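Local coordinates for protein putative enzyme related to aldose 1-epimerase (Salmonella typhimurium, PDB 2HTA) that probably interconverts the alpha and beta anomers of glucose 6-phosphate, acting as a hexose-6-phosphate mutarotase of the aldose 1-epimerase family, at residues L252-W257 and V279-V284; S176-Y181 and S298-T303. One frame throughout, in Å; residues are numbered along the deposited sequence.

Contact 1 (L252-W257 and V279-V284)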
# COMPACT_ATOMS: atom_id res chain seq x y z
N LEU A 252 8.72 3.06 11.99
CA LEU A 252 8.58 3.79 13.27
C LEU A 252 7.15 3.88 13.77
O LEU A 252 6.90 3.96 15.00
CB LEU A 252 9.11 5.23 13.13
CG LEU A 252 10.01 5.80 14.20
CD1 LEU A 252 11.18 4.76 14.60
CD2 LEU A 252 10.56 7.12 13.65
N ASN A 253 6.20 3.83 12.86
CA ASN A 253 4.84 4.18 13.14
C ASN A 253 3.92 3.25 12.38
O ASN A 253 4.35 2.60 11.41
CB ASN A 253 4.53 5.62 12.60
CG ASN A 253 5.58 6.62 13.00
OD1 ASN A 253 6.16 7.31 12.12
ND2 ASN A 253 5.81 6.77 14.32
N VAL A 254 2.67 3.19 12.81
CA VAL A 254 1.60 2.60 11.98
C VAL A 254 0.55 3.65 11.84
O VAL A 254 0.37 4.41 12.78
CB VAL A 254 1.03 1.35 12.64
CG1 VAL A 254 -0.24 0.81 11.90
CG2 VAL A 254 2.14 0.28 12.65
N VAL A 255 -0.08 3.76 10.65
CA VAL A 255 -1.20 4.65 10.48
C VAL A 255 -2.48 3.88 10.23
O VAL A 255 -2.46 2.92 9.44
CB VAL A 255 -0.94 5.66 9.35
CG1 VAL A 255 -2.22 6.42 8.92
CG2 VAL A 255 0.10 6.66 9.90
N GLY A 256 -3.53 4.22 10.96
CA GLY A 256 -4.84 3.67 10.67
C GLY A 256 -5.68 4.80 10.07
O GLY A 256 -5.75 5.89 10.64
N TRP A 257 -6.34 4.53 8.92
CA TRP A 257 -7.10 5.60 8.29
C TRP A 257 -8.34 5.00 7.63
O TRP A 257 -8.27 3.95 6.98
CB TRP A 257 -6.25 6.27 7.21
CG TRP A 257 -6.97 7.32 6.42
CD1 TRP A 257 -7.45 8.48 6.90
CD2 TRP A 257 -7.25 7.28 5.03
NE1 TRP A 257 -8.06 9.20 5.87
CE2 TRP A 257 -7.90 8.49 4.70
CE3 TRP A 257 -7.00 6.35 4.00
CZ2 TRP A 257 -8.33 8.78 3.39
CZ3 TRP A 257 -7.42 6.64 2.68
CH2 TRP A 257 -8.07 7.85 2.40
N VAL A 279 -10.20 -0.47 5.19
CA VAL A 279 -9.51 0.27 6.24
C VAL A 279 -8.05 0.28 5.80
O VAL A 279 -7.55 -0.73 5.27
CB VAL A 279 -9.68 -0.37 7.65
CG1 VAL A 279 -9.02 -1.78 7.75
CG2 VAL A 279 -9.13 0.49 8.75
N CYS A 280 -7.38 1.42 6.01
CA CYS A 280 -5.94 1.47 5.79
C CYS A 280 -5.17 1.21 7.04
O CYS A 280 -5.40 1.87 8.06
CB CYS A 280 -5.50 2.81 5.17
SG CYS A 280 -6.04 2.99 3.48
N VAL A 281 -4.23 0.26 6.95
CA VAL A 281 -3.29 -0.01 8.05
C VAL A 281 -1.91 0.02 7.40
O VAL A 281 -1.50 -0.91 6.65
CB VAL A 281 -3.58 -1.38 8.81
CG1 VAL A 281 -2.45 -1.72 9.85
CG2 VAL A 281 -5.02 -1.44 9.43
N GLU A 282 -1.19 1.13 7.66
CA GLU A 282 -0.02 1.51 6.87
C GLU A 282 1.25 1.29 7.68
O GLU A 282 1.27 1.62 8.87
CB GLU A 282 -0.14 3.01 6.54
CG GLU A 282 -1.50 3.35 5.95
CD GLU A 282 -1.66 4.84 5.70
OE1 GLU A 282 -0.66 5.54 5.56
OE2 GLU A 282 -2.82 5.28 5.59
N THR A 283 2.29 0.80 7.04
CA THR A 283 3.64 0.71 7.66
C THR A 283 4.35 2.00 7.36
O THR A 283 4.52 2.37 6.19
CB THR A 283 4.47 -0.43 7.07
OG1 THR A 283 3.73 -1.66 7.21
CG2 THR A 283 5.76 -0.57 7.82
N VAL A 284 4.80 2.68 8.41
CA VAL A 284 5.16 4.11 8.25
C VAL A 284 6.48 4.46 8.92
O VAL A 284 6.79 3.94 9.97
CB VAL A 284 4.00 5.02 8.78
CG1 VAL A 284 4.37 6.53 8.80
CG2 VAL A 284 2.68 4.81 7.96

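Contact 2 (S176-Y181 and S298-T303)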
# COMPACT_ATOMS: atom_id res chain seq x y z
N SER A 176 8.52 7.79 4.72
CA SER A 176 7.92 6.89 3.73
C SER A 176 6.80 6.08 4.39
O SER A 176 6.68 6.08 5.63
CB SER A 176 8.94 5.95 3.13
OG SER A 176 9.66 5.25 4.14
N ALA A 177 6.04 5.37 3.55
CA ALA A 177 4.97 4.48 4.02
C ALA A 177 4.63 3.41 2.96
O ALA A 177 4.82 3.64 1.73
CB ALA A 177 3.67 5.29 4.29
N LEU A 178 4.12 2.25 3.43
CA LEU A 178 3.42 1.36 2.52
C LEU A 178 1.95 1.53 2.94
O LEU A 178 1.56 1.17 4.05
CB LEU A 178 3.95 -0.10 2.70
CG LEU A 178 5.45 -0.25 2.57
CD1 LEU A 178 5.92 -1.72 2.86
CD2 LEU A 178 5.88 0.16 1.11
N HIS A 179 1.18 2.20 2.09
CA HIS A 179 -0.11 2.79 2.46
C HIS A 179 -1.25 1.79 2.19
O HIS A 179 -2.21 2.11 1.50
CB HIS A 179 -0.32 4.04 1.58
CG HIS A 179 -1.42 4.96 2.01
ND1 HIS A 179 -2.72 4.55 2.13
CD2 HIS A 179 -1.43 6.31 2.24
CE1 HIS A 179 -3.50 5.57 2.46
NE2 HIS A 179 -2.74 6.65 2.50
N SER A 180 -1.14 0.57 2.72
CA SER A 180 -2.08 -0.50 2.30
C SER A 180 -3.57 -0.30 2.61
O SER A 180 -3.92 0.10 3.72
CB SER A 180 -1.63 -1.81 2.97
OG SER A 180 -0.24 -1.89 2.85
N TYR A 181 -4.42 -0.60 1.61
CA TYR A 181 -5.89 -0.60 1.70
C TYR A 181 -6.37 -2.07 1.77
O TYR A 181 -6.23 -2.79 0.80
CB TYR A 181 -6.49 -0.06 0.41
CG TYR A 181 -6.31 1.43 0.24
CD1 TYR A 181 -5.05 1.98 -0.11
CD2 TYR A 181 -7.38 2.27 0.34
CE1 TYR A 181 -4.86 3.37 -0.34
CE2 TYR A 181 -7.21 3.71 0.14
CZ TYR A 181 -5.97 4.22 -0.18
OH TYR A 181 -5.80 5.59 -0.38
N SER A 298 18.12 2.37 3.17
CA SER A 298 17.01 2.27 4.12
C SER A 298 16.09 1.15 3.70
O SER A 298 16.07 0.75 2.49
CB SER A 298 16.24 3.57 4.20
OG SER A 298 15.82 3.91 2.90
N ARG A 299 15.32 0.64 4.66
CA ARG A 299 14.38 -0.40 4.34
C ARG A 299 13.09 -0.15 5.10
O ARG A 299 13.11 0.39 6.20
CB ARG A 299 14.97 -1.79 4.70
CG ARG A 299 16.21 -2.15 3.87
CD ARG A 299 16.54 -3.65 3.91
NE ARG A 299 17.27 -3.99 5.13
CZ ARG A 299 16.84 -4.88 6.03
NH1 ARG A 299 15.70 -5.53 5.81
NH2 ARG A 299 17.56 -5.16 7.13
N LEU A 300 11.96 -0.54 4.50
CA LEU A 300 10.68 -0.54 5.18
C LEU A 300 9.92 -1.78 4.61
O LEU A 300 9.98 -2.04 3.38
CB LEU A 300 9.91 0.70 4.79
CG LEU A 300 8.65 1.11 5.56
CD1 LEU A 300 8.96 1.39 7.07
CD2 LEU A 300 7.98 2.31 4.87
N ALA A 301 9.28 -2.56 5.48
CA ALA A 301 8.62 -3.81 5.02
C ALA A 301 7.33 -4.04 5.72
O ALA A 301 7.17 -3.71 6.90
CB ALA A 301 9.55 -5.04 5.17
N GLN A 302 6.42 -4.67 4.98
CA GLN A 302 5.13 -5.09 5.50
C GLN A 302 4.83 -6.54 5.00
O GLN A 302 5.09 -6.84 3.83
CB GLN A 302 4.07 -4.12 4.98
CG GLN A 302 2.65 -4.46 5.52
CD GLN A 302 1.59 -3.55 5.00
OE1 GLN A 302 0.78 -3.97 4.18
NE2 GLN A 302 1.59 -2.28 5.47
N THR A 303 4.35 -7.41 5.89
CA THR A 303 3.89 -8.74 5.56
C THR A 303 2.43 -8.83 5.97
O THR A 303 2.01 -8.28 6.99
CB THR A 303 4.79 -9.81 6.24
OG1 THR A 303 6.08 -9.71 5.63
CG2 THR A 303 4.24 -11.24 5.98

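Contact 1 (L252-W257 and V279-V284)
Two neighbouring antiparallel strands of the mutarotase beta-sandwich, 252-257 and 279-284, meet here and carry Glu-282, an inferred active-site residue. Its CG lies anti to the carbonyl carbon, beside the backbone N (chi1 -51°), and the chain is extended beyond it, alongside Val-255 and pointing the same way. The carboxylate is pressed against the valine, with OE2 3.6 Å from Val-255 CG1; this apolar flank would tend to raise its pKa, which could make it a better proton acceptor. Val-255 CG2 meets Val-284 CG2 at 3.7 Å. On this face Cys-280 SG lies at the edge of the Trp-257 indole, close to its plane and 3.5 Å from CE3, a sulfur-aromatic contact. Behind the acid, Glu-282 N hydrogen-bonds to Val-255 O at 2.8 Å. Gly-256 CA makes a C-H...O contact with Cys-280 O at 3.2 Å, as Val-254 CA does with Glu-282 O. On the other face Val-254 CG1 touches Val-281 CG1, towards strand 232-237. Farther out, Asn-253 OD1 and ND2 hold Ala-286 N and Thr-287 OG1. The pairing ends in a classic beta bulge, where Val-284 O accepts from both Leu-252 N, at 2.9 Å, and Asn-253 N, at 3.0 Å.

Contact 2 (S176-Y181 and S298-T303)
Segments 176-181 and 298-303 belong to different sheets of the mutarotase beta-sandwich, and they meet face to face in its interior. The short strands run nearly parallel, 21° apart, with axes 7.6 Å from each other at closest approach, so side chains rather than backbone pairing bridge the gap.

The apolar part is built from two leucines whose branched ends suit a buried interface. Leu-300, with CG anti to the backbone N, sends CD2 against Ser-176 OG at 3.5 Å and Ala-177 CA at 3.8 Å. Because the CB of Ala-177 points away, towards Phe-99 and Val-284, the leucine methyl meets the backbone at its CA, while the short Ser-176 presents OG. Leu-178 extends in the other direction, its CD1 resting 3.7 Å from both Gln-302 N and Gln-302 CB; the two side chains lie alongside, running antiparallel. Ile-164, from the sheet of 298-303, also touches Leu-178.

One polar link crosses the interface. Gln-302 is extended, with CG anti to the backbone N (chi1 -178°), which carries its amide across to Ser-180. The hydroxyl gives OE1 a donor and NE2 has its own partner in Thr-283, so both ends of the buried amide are bonded. Between Leu-178 and Ser-180, His-179 is the centre of an inverse gamma turn; its ring, an inferred catalytic group, is on the far side, edge-to-face with His-110. Ser-180 OG donates to Gln-302 OE1 at 2.7 Å, in the amide plane and on a lone pair, with a C=O...OG angle of 109°.

Strand 278-286, half of contact 1, lies between strands 253-258 and 172-183 in the sheet; the latter supplies 176-181 to contact 2, so three neighbouring strands of one sheet are involved. The contact centres lie 9 Å apart. Thr-283 joins them twice, its O probably accepting from Leu-178 N at 2.8 Å and its OG1 pairing with Gln-302 NE2 at 2.8 Å. On the opposite face of the sheet the inferred catalytic residues come together, Glu-282 OE2 packing 3.2 Å from His-179 CE1. Trp-257, about 4 Å from Asp-223 between side chains, extends that face towards a residue that probably binds substrate, while 298-303 backs it from the interior.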